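Local coordinates for protein lipolytic enzyme, g-d-s-l (Clostridium thermocellum, PDB 2W47) that belongs to carbohydrate-binding module family 6 and, as a calcium-holding beta-sandwich domain of a larger lipolytic enzyme, binds a glycan in a pocket beside the metal, at residues A[39-44]-A[109-114]; A[32-37]-A[121-126]; A[54-59]-A[97-102]; A[68-73]-A[83-88]. One frame throughout, in Å; residues are numbered along the deposited sequence.

Interaction 1. Residues A[39-44]-A[109-114]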
# COMPACT_ATOMS: atom_id res chain seq x y z
N GLY A 39 -5.15 -9.84 -9.08
CA GLY A 39 -6.33 -8.99 -8.91
C GLY A 39 -6.84 -8.69 -7.51
O GLY A 39 -7.76 -7.90 -7.37
N GLY A 40 -6.26 -9.31 -6.48
CA GLY A 40 -6.60 -8.90 -5.13
C GLY A 40 -6.24 -7.44 -4.93
O GLY A 40 -5.36 -6.90 -5.62
N TYR A 41 -6.91 -6.78 -3.99
CA TYR A 41 -6.56 -5.40 -3.72
C TYR A 41 -6.81 -4.95 -2.31
O TYR A 41 -7.57 -5.58 -1.58
CB TYR A 41 -7.24 -4.42 -4.70
CG TYR A 41 -8.76 -4.30 -4.62
CD1 TYR A 41 -9.39 -3.56 -3.61
CD2 TYR A 41 -9.56 -4.87 -5.61
CE1 TYR A 41 -10.79 -3.44 -3.57
CE2 TYR A 41 -10.95 -4.74 -5.59
CZ TYR A 41 -11.55 -4.03 -4.57
OH TYR A 41 -12.93 -3.94 -4.55
N ILE A 42 -6.14 -3.87 -1.94
CA ILE A 42 -6.38 -3.16 -0.69
C ILE A 42 -6.67 -1.71 -1.04
O ILE A 42 -6.01 -1.12 -1.91
CB ILE A 42 -5.17 -3.25 0.28
CG1 ILE A 42 -3.95 -2.51 -0.29
CG2 ILE A 42 -4.87 -4.70 0.62
CD1 ILE A 42 -2.67 -2.70 0.52
N GLU A 43 -7.67 -1.14 -0.38
CA GLU A 43 -8.12 0.21 -0.67
C GLU A 43 -8.33 0.97 0.62
O GLU A 43 -8.95 0.47 1.55
CB GLU A 43 -9.42 0.15 -1.46
CG GLU A 43 -9.99 1.48 -1.85
CD GLU A 43 -11.17 1.32 -2.75
OE1 GLU A 43 -10.96 1.07 -3.96
OE2 GLU A 43 -12.32 1.46 -2.27
N TRP A 44 -7.81 2.19 0.66
CA TRP A 44 -8.06 3.07 1.79
C TRP A 44 -8.71 4.36 1.35
O TRP A 44 -8.44 4.87 0.25
CB TRP A 44 -6.75 3.42 2.49
CG TRP A 44 -6.18 2.40 3.41
CD1 TRP A 44 -6.55 2.14 4.70
CD2 TRP A 44 -5.07 1.54 3.13
NE1 TRP A 44 -5.75 1.16 5.23
CE2 TRP A 44 -4.83 0.78 4.30
CE3 TRP A 44 -4.25 1.34 2.01
CZ2 TRP A 44 -3.82 -0.16 4.38
CZ3 TRP A 44 -3.24 0.40 2.09
CH2 TRP A 44 -3.04 -0.34 3.27
N VAL A 109 -9.58 7.96 -2.82
CA VAL A 109 -9.70 6.51 -2.79
C VAL A 109 -8.41 5.91 -3.35
O VAL A 109 -8.14 6.04 -4.54
CB VAL A 109 -10.93 6.04 -3.61
CG1 VAL A 109 -11.11 4.55 -3.47
CG2 VAL A 109 -12.21 6.77 -3.17
N ILE A 110 -7.61 5.30 -2.49
CA ILE A 110 -6.30 4.80 -2.89
C ILE A 110 -6.29 3.27 -2.88
O ILE A 110 -6.53 2.66 -1.85
CB ILE A 110 -5.18 5.39 -2.00
CG1 ILE A 110 -5.25 6.93 -2.02
CG2 ILE A 110 -3.80 4.86 -2.45
CD1 ILE A 110 -4.06 7.68 -1.45
N ARG A 111 -6.05 2.68 -4.05
CA ARG A 111 -6.09 1.23 -4.20
C ARG A 111 -4.77 0.69 -4.76
O ARG A 111 -4.18 1.26 -5.68
CB ARG A 111 -7.26 0.80 -5.10
CG ARG A 111 -7.42 -0.72 -5.23
CD ARG A 111 -8.47 -1.10 -6.24
NE ARG A 111 -9.80 -0.69 -5.82
CZ ARG A 111 -10.92 -1.08 -6.42
NH1 ARG A 111 -10.86 -1.90 -7.47
NH2 ARG A 111 -12.09 -0.66 -5.96
N ALA A 112 -4.34 -0.44 -4.19
CA ALA A 112 -3.17 -1.18 -4.67
C ALA A 112 -3.64 -2.57 -5.08
O ALA A 112 -4.06 -3.36 -4.24
CB ALA A 112 -2.12 -1.26 -3.58
N THR A 113 -3.55 -2.85 -6.38
CA THR A 113 -4.08 -4.08 -6.96
C THR A 113 -2.95 -4.98 -7.43
O THR A 113 -2.05 -4.53 -8.16
CB THR A 113 -5.00 -3.76 -8.16
OG1 THR A 113 -6.07 -2.92 -7.71
CG2 THR A 113 -5.61 -5.01 -8.76
N ALA A 114 -3.00 -6.25 -7.03
CA ALA A 114 -1.96 -7.21 -7.43
C ALA A 114 -2.04 -7.50 -8.92
O ALA A 114 -3.11 -7.80 -9.45
CB ALA A 114 -2.12 -8.48 -6.63
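R111 lies across Y41 and E43, its neighbours on the antiparallel strand 41-44. CB sits near I42 O, and CG, anti to the backbone N (chi1 -176°), passes between that carbonyl and Y41 CB. CD then rides over the face of the Y41 ring, 3.9 Å from its centroid, as a CH-pi contact. The chain bends at chi3 (-66°), which carries NE to the carboxylate of E43. R111 NE donates to E43 OE1 at 2.8 Å and R111 NH2 to the same oxygen at 2.9 Å, a side-on salt bridge whose acceptor lies almost in the guanidinium plane. NE meets the oxygen on its anti side and NH2 on its syn side, both from the same face of the carboxylate. The guanidinium is stacked nearly flat on the ring, planes 5° apart, with CZ 3.7 Å from the ring centroid and NH1 3.4 Å from Y41 CE2. V109 CG1 packs 3.3 Å from E43 CD.

Beneath these residues, the pairs I42 with A112 and W44 with I110 exchange backbone bonds and turn their side chains into the sandwich core, W44 and A112 meeting F58 there. Y15 meets the Y41 ring from the next strand, 13-15. One charged group thus serves two partners: the salt bridge is made at the guanidinium edge and the cation-pi contact over its face, so its rotation is probably well fixed.

Interaction 2. Residues A[32-37]-A[121-126]. With CA (calcium ion), chain C; AQA (4-deoxy-beta-L-threo-hex-4-enopyranuronic acid), chain B.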
# COMPACT_ATOMS: atom_id res chain seq x y z
N VAL A 32 -2.25 -7.15 5.94
CA VAL A 32 -2.96 -7.78 4.83
C VAL A 32 -2.09 -8.82 4.13
O VAL A 32 -0.95 -8.55 3.79
CB VAL A 32 -3.41 -6.75 3.77
CG1 VAL A 32 -4.23 -7.43 2.69
CG2 VAL A 32 -4.21 -5.64 4.41
N ASN A 33 -2.66 -10.00 3.91
CA ASN A 33 -2.06 -11.03 3.08
C ASN A 33 -2.98 -11.25 1.89
O ASN A 33 -4.11 -11.71 2.05
CB ASN A 33 -1.87 -12.30 3.91
CG ASN A 33 -1.48 -13.51 3.09
OD1 ASN A 33 -1.15 -13.42 1.91
ND2 ASN A 33 -1.55 -14.68 3.72
N TYR A 34 -2.50 -10.89 0.70
CA TYR A 34 -3.25 -11.05 -0.53
C TYR A 34 -3.44 -12.52 -0.85
O TYR A 34 -2.55 -13.33 -0.59
CB TYR A 34 -2.47 -10.43 -1.69
CG TYR A 34 -2.52 -8.92 -1.81
CD1 TYR A 34 -1.80 -8.10 -0.93
CD2 TYR A 34 -3.22 -8.31 -2.84
CE1 TYR A 34 -1.81 -6.72 -1.06
CE2 TYR A 34 -3.24 -6.92 -2.98
CZ TYR A 34 -2.54 -6.14 -2.08
OH TYR A 34 -2.53 -4.76 -2.18
N HIS A 35 -4.58 -12.89 -1.44
CA HIS A 35 -4.67 -14.21 -2.07
C HIS A 35 -3.57 -14.32 -3.12
O HIS A 35 -3.22 -13.33 -3.77
CB HIS A 35 -6.01 -14.39 -2.77
CG HIS A 35 -7.18 -14.57 -1.85
ND1 HIS A 35 -7.08 -14.49 -0.48
CD2 HIS A 35 -8.49 -14.79 -2.12
CE1 HIS A 35 -8.27 -14.68 0.06
NE2 HIS A 35 -9.15 -14.85 -0.92
N ASN A 36 -3.03 -15.52 -3.28
CA ASN A 36 -1.99 -15.72 -4.28
C ASN A 36 -2.60 -15.93 -5.66
O ASN A 36 -2.72 -17.05 -6.18
CB ASN A 36 -1.00 -16.80 -3.83
CG ASN A 36 -0.14 -16.32 -2.65
OD1 ASN A 36 -0.61 -15.60 -1.77
ND2 ASN A 36 1.12 -16.70 -2.66
N GLU A 37 -3.05 -14.81 -6.21
CA GLU A 37 -3.73 -14.76 -7.50
C GLU A 37 -3.70 -13.33 -8.03
O GLU A 37 -3.42 -12.38 -7.29
CB GLU A 37 -5.17 -15.26 -7.37
CG GLU A 37 -6.08 -14.37 -6.53
CD GLU A 37 -7.46 -14.96 -6.33
OE1 GLU A 37 -7.57 -16.06 -5.75
OE2 GLU A 37 -8.44 -14.31 -6.74
N PRO A 121 2.35 -8.15 -2.11
CA PRO A 121 3.15 -8.37 -0.91
C PRO A 121 2.23 -8.35 0.30
O PRO A 121 1.08 -7.90 0.22
CB PRO A 121 4.05 -7.12 -0.87
CG PRO A 121 3.23 -6.06 -1.53
CD PRO A 121 2.56 -6.80 -2.67
N ASN A 122 2.73 -8.83 1.43
CA ASN A 122 2.02 -8.58 2.69
C ASN A 122 2.17 -7.11 3.04
O ASN A 122 3.26 -6.55 2.92
CB ASN A 122 2.57 -9.45 3.81
CG ASN A 122 2.19 -10.91 3.66
OD1 ASN A 122 1.31 -11.27 2.87
ND2 ASN A 122 2.85 -11.77 4.44
N VAL A 123 1.07 -6.48 3.45
CA VAL A 123 1.07 -5.02 3.66
C VAL A 123 0.61 -4.68 5.08
O VAL A 123 -0.50 -5.03 5.50
CB VAL A 123 0.19 -4.27 2.62
CG1 VAL A 123 0.18 -2.79 2.92
CG2 VAL A 123 0.72 -4.51 1.20
N ASP A 124 1.49 -4.01 5.81
CA ASP A 124 1.26 -3.66 7.20
C ASP A 124 0.36 -2.43 7.34
O ASP A 124 -0.58 -2.42 8.15
CB ASP A 124 2.63 -3.37 7.85
CG ASP A 124 2.54 -3.17 9.34
OD1 ASP A 124 1.62 -3.72 9.98
OD2 ASP A 124 3.44 -2.49 9.88
N TYR A 125 0.66 -1.40 6.55
CA TYR A 125 -0.08 -0.14 6.57
C TYR A 125 0.30 0.72 5.39
O TYR A 125 1.27 0.42 4.67
CB TYR A 125 0.16 0.63 7.88
CG TYR A 125 1.58 1.05 8.20
CD1 TYR A 125 2.25 2.00 7.42
CD2 TYR A 125 2.23 0.57 9.33
CE1 TYR A 125 3.55 2.41 7.73
CE2 TYR A 125 3.51 0.98 9.65
CZ TYR A 125 4.16 1.90 8.85
OH TYR A 125 5.44 2.32 9.16
N LEU A 126 -0.46 1.79 5.21
CA LEU A 126 -0.13 2.87 4.29
C LEU A 126 0.09 4.11 5.14
O LEU A 126 -0.76 4.47 5.94
CB LEU A 126 -1.28 3.09 3.31
CG LEU A 126 -1.21 4.35 2.43
CD1 LEU A 126 -0.06 4.29 1.44
CD2 LEU A 126 -2.54 4.57 1.72
CA CA C . -0.27 -13.64 -0.14
O6A AQA B . 3.10 -16.13 -0.46
C6 AQA B . 2.54 -15.43 0.43
O6B AQA B . 1.82 -14.44 0.15
C5 AQA B . 2.73 -15.75 1.71
O5 AQA B . 3.60 -16.89 1.98
C4 AQA B . 2.17 -15.03 2.70
C3 AQA B . 2.20 -15.53 4.13
O3 AQA B . 2.07 -14.46 5.08
C2 AQA B . 3.54 -16.24 4.34
O2 AQA B . 3.64 -16.77 5.66
C1 AQA B . 3.68 -17.37 3.32
O HOH W 1 0.33 -11.19 0.35
O HOH W 2 -0.60 -15.88 0.54
O HOH W 3 0.07 -12.77 -2.26
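V32 and V123 form the single bridge between the two strands, an antiparallel hydrogen-bonded pair in which V32 N gives V123 O a bond of 2.8 Å and V123 N returns one to V32 O. The apolar contacts are few: the edge of the Y34 ring meets V123, with CE1 4.0 Å from CG2, while the ring's OH is bonded to A112 O.

Metal bonds dominate beyond the bridge. Calcium takes N33 OD1 at 2.2 Å, Y34 O at 2.3 Å and the more distant N36 OD1 at 2.6 Å, together with O6B of the unsaturated uronic acid AQA and three waters. One of these waters accepts from Y34 N and donates to N122 OD1, 2.7 Å away, tying the second strand to the metal shell.

Direct bonds to the sugar come from both segments. N122 ND2 donates to AQA O3 at 2.9 Å and N36 ND2 to AQA O6A at 3.0 Å. The amides of N33 and N122 lie side by side, planes 64° apart, and N33 ND2 is turned to E20.

Each asparagine amide is divided between roles, and because the sugar carboxylate enters the calcium shell itself, metal and glycan occupy one shared site.

Interaction 3. Residues A[54-59]-A[97-102]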
# COMPACT_ATOMS: atom_id res chain seq x y z
N TYR A 54 1.49 14.31 -1.97
CA TYR A 54 1.63 13.53 -0.75
C TYR A 54 2.47 12.30 -1.03
O TYR A 54 2.36 11.70 -2.09
CB TYR A 54 0.26 13.08 -0.22
CG TYR A 54 -0.54 14.21 0.37
CD1 TYR A 54 -0.61 14.40 1.74
CD2 TYR A 54 -1.22 15.10 -0.45
CE1 TYR A 54 -1.34 15.45 2.29
CE2 TYR A 54 -1.96 16.15 0.08
CZ TYR A 54 -2.01 16.32 1.45
OH TYR A 54 -2.74 17.37 1.99
N ALA A 55 3.30 11.94 -0.06
CA ALA A 55 3.97 10.65 -0.07
C ALA A 55 2.99 9.59 0.40
O ALA A 55 2.28 9.78 1.40
CB ALA A 55 5.20 10.68 0.81
N LEU A 56 2.95 8.49 -0.35
CA LEU A 56 2.17 7.30 -0.01
C LEU A 56 3.18 6.18 0.15
O LEU A 56 3.78 5.74 -0.83
CB LEU A 56 1.20 6.96 -1.14
CG LEU A 56 0.34 8.10 -1.71
CD1 LEU A 56 -0.53 7.61 -2.86
CD2 LEU A 56 -0.51 8.71 -0.61
N ILE A 57 3.40 5.77 1.39
CA ILE A 57 4.40 4.76 1.70
C ILE A 57 3.73 3.50 2.25
O ILE A 57 3.03 3.55 3.26
CB ILE A 57 5.45 5.28 2.71
CG1 ILE A 57 6.21 6.49 2.13
CG2 ILE A 57 6.42 4.17 3.09
CD1 ILE A 57 7.32 7.04 3.04
N PHE A 58 3.95 2.38 1.57
CA PHE A 58 3.47 1.09 2.04
C PHE A 58 4.58 0.42 2.83
O PHE A 58 5.70 0.29 2.33
CB PHE A 58 3.10 0.19 0.86
CG PHE A 58 2.02 0.74 -0.02
CD1 PHE A 58 0.68 0.43 0.22
CD2 PHE A 58 2.33 1.55 -1.11
CE1 PHE A 58 -0.32 0.94 -0.61
CE2 PHE A 58 1.34 2.06 -1.93
CZ PHE A 58 0.00 1.75 -1.69
N ARG A 59 4.29 -0.00 4.05
CA ARG A 59 5.21 -0.87 4.77
C ARG A 59 4.80 -2.30 4.44
O ARG A 59 3.65 -2.67 4.63
CB ARG A 59 5.16 -0.60 6.27
CG ARG A 59 6.16 -1.42 7.07
CD ARG A 59 6.28 -0.94 8.50
NE ARG A 59 7.40 -1.57 9.21
CZ ARG A 59 7.29 -2.64 10.01
NH1 ARG A 59 8.36 -3.13 10.61
NH2 ARG A 59 6.11 -3.22 10.20
N ALA A 97 7.94 0.87 0.46
CA ALA A 97 7.89 1.23 -0.96
C ALA A 97 6.91 2.37 -1.08
O ALA A 97 5.79 2.29 -0.56
CB ALA A 97 7.46 0.04 -1.82
N GLY A 98 7.33 3.44 -1.74
CA GLY A 98 6.54 4.65 -1.76
C GLY A 98 6.46 5.31 -3.12
O GLY A 98 7.30 5.08 -4.00
N ILE A 99 5.43 6.13 -3.28
CA ILE A 99 5.29 7.03 -4.42
C ILE A 99 4.83 8.38 -3.91
O ILE A 99 4.34 8.50 -2.78
CB ILE A 99 4.29 6.52 -5.50
CG1 ILE A 99 2.89 6.31 -4.92
CG2 ILE A 99 4.81 5.26 -6.20
CD1 ILE A 99 1.81 6.12 -5.97
N VAL A 100 5.00 9.40 -4.74
CA VAL A 100 4.41 10.69 -4.49
C VAL A 100 3.24 10.83 -5.47
O VAL A 100 3.36 10.52 -6.65
CB VAL A 100 5.44 11.83 -4.67
CG1 VAL A 100 4.79 13.18 -4.52
CG2 VAL A 100 6.56 11.67 -3.66
N ALA A 101 2.10 11.29 -4.95
CA ALA A 101 0.90 11.45 -5.77
C ALA A 101 0.16 12.71 -5.39
O ALA A 101 0.20 13.14 -4.24
CB ALA A 101 -0.01 10.24 -5.60
N ASN A 102 -0.51 13.29 -6.38
CA ASN A 102 -1.37 14.43 -6.12
C ASN A 102 -2.71 13.97 -5.58
O ASN A 102 -3.35 13.08 -6.16
CB ASN A 102 -1.57 15.27 -7.39
CG ASN A 102 -0.33 16.07 -7.76
OD1 ASN A 102 -0.04 16.28 -8.94
ND2 ASN A 102 0.41 16.53 -6.75
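L56 and I99 meet at the middle of an antiparallel strand pair, where L56 N donates to I99 O at 2.8 Å in a nearly straight bond (175°) and I99 N answers to L56 O at 3.0 Å. The side chain of L56 crosses that of I99, with the two CD1 methyls 4.2 Å apart, and the same L56 CD1 reaches A101 CB at 3.8 Å. I99 CG1 stands between the backbone N and the carbonyl carbon (chi1 59°), which keeps it close to L56 CB and CD1.

On either side of this pair the ladder repeats. Y54 and A101 form one hydrogen-bonded pair, F58 and A97 the other. A97 O, which accepts from F58 N at 2.8 Å, also lies in the plane of the F58 ring at its edge, 3.6 Å from CD2. Between these pairs, A55 faces V100 and I57 faces G98 without exchanging N-H bonds. G98 CA comes within 3.1 Å of L56 O, a CA-H...O contact.

Further out, Y54, L56, F58, A97, I99 and A101 share the face turned inward. There L126 touches L56, and M83 reaches F58, A97 and I99. A55 and I57 on the other face meet F129 of strand 122-130, and the Y54 hydroxyl is bonded to S50 O. Side chain meets side chain across the segments through apolar packing, so the polarity of this contact resides in the backbone, whose N-H groups and carbonyls pair off at the edge strand 95-103 of the four-stranded sheet.

Interaction 4. Residues A[68-73]-A[83-88]. With AQA (4-deoxy-beta-L-threo-hex-4-enopyranuronic acid), chain B.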
# COMPACT_ATOMS: atom_id res chain seq x y z
N ARG A 68 6.62 -8.42 -6.52
CA ARG A 68 5.16 -8.53 -6.52
C ARG A 68 4.58 -7.16 -6.86
O ARG A 68 4.18 -6.40 -5.97
CB ARG A 68 4.66 -9.01 -5.15
CG ARG A 68 4.98 -10.47 -4.91
CD ARG A 68 4.31 -11.00 -3.66
NE ARG A 68 4.42 -12.46 -3.56
CZ ARG A 68 3.84 -13.17 -2.60
NH1 ARG A 68 3.10 -12.57 -1.67
NH2 ARG A 68 3.98 -14.49 -2.58
N PRO A 69 4.56 -6.83 -8.16
CA PRO A 69 4.17 -5.48 -8.57
C PRO A 69 2.68 -5.23 -8.38
O PRO A 69 1.86 -6.17 -8.44
CB PRO A 69 4.57 -5.45 -10.06
CG PRO A 69 4.44 -6.87 -10.50
CD PRO A 69 4.91 -7.67 -9.32
N MET A 70 2.34 -3.97 -8.13
CA MET A 70 0.94 -3.59 -7.96
C MET A 70 0.61 -2.34 -8.73
O MET A 70 1.44 -1.44 -8.88
CB MET A 70 0.58 -3.42 -6.48
CG MET A 70 0.84 -4.66 -5.66
SD MET A 70 -0.22 -4.76 -4.20
CE MET A 70 0.65 -3.68 -3.06
N ARG A 71 -0.62 -2.31 -9.23
CA ARG A 71 -1.17 -1.16 -9.93
C ARG A 71 -1.79 -0.23 -8.89
O ARG A 71 -2.66 -0.64 -8.13
CB ARG A 71 -2.25 -1.65 -10.90
CG ARG A 71 -2.59 -0.72 -12.05
CD ARG A 71 -3.66 -1.32 -12.96
NE ARG A 71 -3.26 -2.61 -13.52
CZ ARG A 71 -3.71 -3.79 -13.10
NH1 ARG A 71 -3.28 -4.90 -13.68
NH2 ARG A 71 -4.59 -3.87 -12.11
N ILE A 72 -1.33 1.01 -8.86
CA ILE A 72 -1.80 1.99 -7.89
C ILE A 72 -2.74 2.97 -8.55
O ILE A 72 -2.39 3.61 -9.54
CB ILE A 72 -0.64 2.75 -7.21
CG1 ILE A 72 0.49 1.79 -6.81
CG2 ILE A 72 -1.16 3.58 -6.02
CD1 ILE A 72 0.08 0.65 -5.86
N THR A 73 -3.92 3.10 -7.96
CA THR A 73 -4.92 4.04 -8.45
C THR A 73 -5.31 5.03 -7.36
O THR A 73 -5.37 4.69 -6.18
CB THR A 73 -6.18 3.34 -9.01
OG1 THR A 73 -6.71 2.44 -8.02
CG2 THR A 73 -5.86 2.55 -10.27
N MET A 83 3.97 -0.59 -9.72
CA MET A 83 4.80 -0.23 -8.58
C MET A 83 5.46 -1.49 -8.04
O MET A 83 4.78 -2.49 -7.77
CB MET A 83 3.95 0.42 -7.49
CG MET A 83 4.76 0.89 -6.30
SD MET A 83 3.72 1.80 -5.15
CE MET A 83 4.90 2.06 -3.84
N ASP A 84 6.79 -1.45 -7.92
CA ASP A 84 7.55 -2.60 -7.45
C ASP A 84 7.48 -2.79 -5.95
O ASP A 84 7.54 -1.83 -5.17
CB ASP A 84 9.02 -2.46 -7.86
CG ASP A 84 9.22 -2.50 -9.36
OD1 ASP A 84 8.40 -3.13 -10.07
OD2 ASP A 84 10.20 -1.90 -9.84
N PHE A 85 7.34 -4.07 -5.58
CA PHE A 85 7.43 -4.52 -4.20
C PHE A 85 8.40 -5.68 -4.21
O PHE A 85 8.02 -6.85 -4.25
CB PHE A 85 6.05 -4.90 -3.68
CG PHE A 85 5.14 -3.71 -3.52
CD1 PHE A 85 5.10 -3.03 -2.32
CD2 PHE A 85 4.39 -3.24 -4.60
CE1 PHE A 85 4.29 -1.91 -2.16
CE2 PHE A 85 3.58 -2.13 -4.46
CZ PHE A 85 3.53 -1.46 -3.23
N VAL A 86 9.68 -5.33 -4.19
CA VAL A 86 10.75 -6.31 -4.35
C VAL A 86 10.91 -7.14 -3.08
O VAL A 86 10.40 -6.78 -2.01
CB VAL A 86 12.11 -5.65 -4.76
CG1 VAL A 86 11.95 -4.86 -6.05
CG2 VAL A 86 12.66 -4.75 -3.65
N SER A 87 11.62 -8.26 -3.21
CA SER A 87 11.89 -9.11 -2.07
C SER A 87 12.44 -8.31 -0.89
O SER A 87 13.27 -7.42 -1.06
CB SER A 87 12.90 -10.19 -2.43
OG SER A 87 13.06 -11.07 -1.32
N THR A 88 11.94 -8.65 0.30
CA THR A 88 12.49 -8.13 1.54
C THR A 88 13.32 -9.21 2.23
O THR A 88 13.86 -8.98 3.31
CB THR A 88 11.38 -7.65 2.49
OG1 THR A 88 10.55 -8.76 2.83
CG2 THR A 88 10.55 -6.55 1.82
O6A AQA B . 3.10 -16.13 -0.46
C6 AQA B . 2.54 -15.43 0.43
O6B AQA B . 1.82 -14.44 0.15
C5 AQA B . 2.73 -15.75 1.71
O5 AQA B . 3.60 -16.89 1.98
C4 AQA B . 2.17 -15.03 2.70
C3 AQA B . 2.20 -15.53 4.13
O3 AQA B . 2.07 -14.46 5.08
C2 AQA B . 3.54 -16.24 4.34
O2 AQA B . 3.64 -16.77 5.66
C1 AQA B . 3.68 -17.37 3.32
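R68 of the glycan pocket stands just before strand 70-74, whose first residue, M70, forms an antiparallel hydrogen-bonded bridge with M83. M70 N donates to M83 O at 2.9 Å and M83 N to M70 O at 2.8 Å; two residues along, where both chains are loop, R68 N donates to F85 O at 3.1 Å, standing well above the carbonyl plane although the N-H points almost straight at the oxygen. F85 O also accepts from N62 ND2.

F85 packs against M70 at about a right angle. The M70 chain bends at chi3 (-81°), setting CE over one face of the ring toward its rim, 3.6 Å from F85 CE2, as a CH-pi contact; SD lies obliquely farther off in a Met-aromatic contact. F85 CB comes within 3.3 Å of R68 O, a buried carbonyl with no polar partner in the model. Past the bridge, M83 SD rests 3.6 Å from I72 CG1, and M83 and F85 both go on to touch A97 of the opposing sheet.

The R68 chain runs extended from CG to NE and leaves the contact for the sugar. Its guanidinium meets the AQA carboxylate with two nitrogens and two oxygens, NH1 to O6B at 2.9 Å and NH2 to O6A at 2.8 Å, both bonds close to straight. D118 forms a salt bridge with NH2, and G120 O accepts from NH1. The contact therefore changes character along its length, from thioether and aromatic packing to a charge-paired arginine, and the negative D118 would be expected to help hold that guanidinium in place for the sugar carboxylate.

Interactions 1 and 3 are ladders in the two facing sheets, and their inward side chains meet in the core, I110 against L56 and A112 against F58. On its outer face interaction 1 carries a charged and aromatic cluster, whereas interaction 3 has apolar side chains there. Interaction 4 shares the sheet of interaction 1, with R71 and T73 bonded to strand 106-114, and reaches interaction 3 through M83. Interaction 2 reaches the other sheet through strand 122-130, where D124 forms a salt bridge with R59, and joins to it strand 31-34 of a small separate sheet. Interactions 2 and 4 are both buried contacts ending at the sugar, but the first binds it through calcium and amides, the second through one guanidinium.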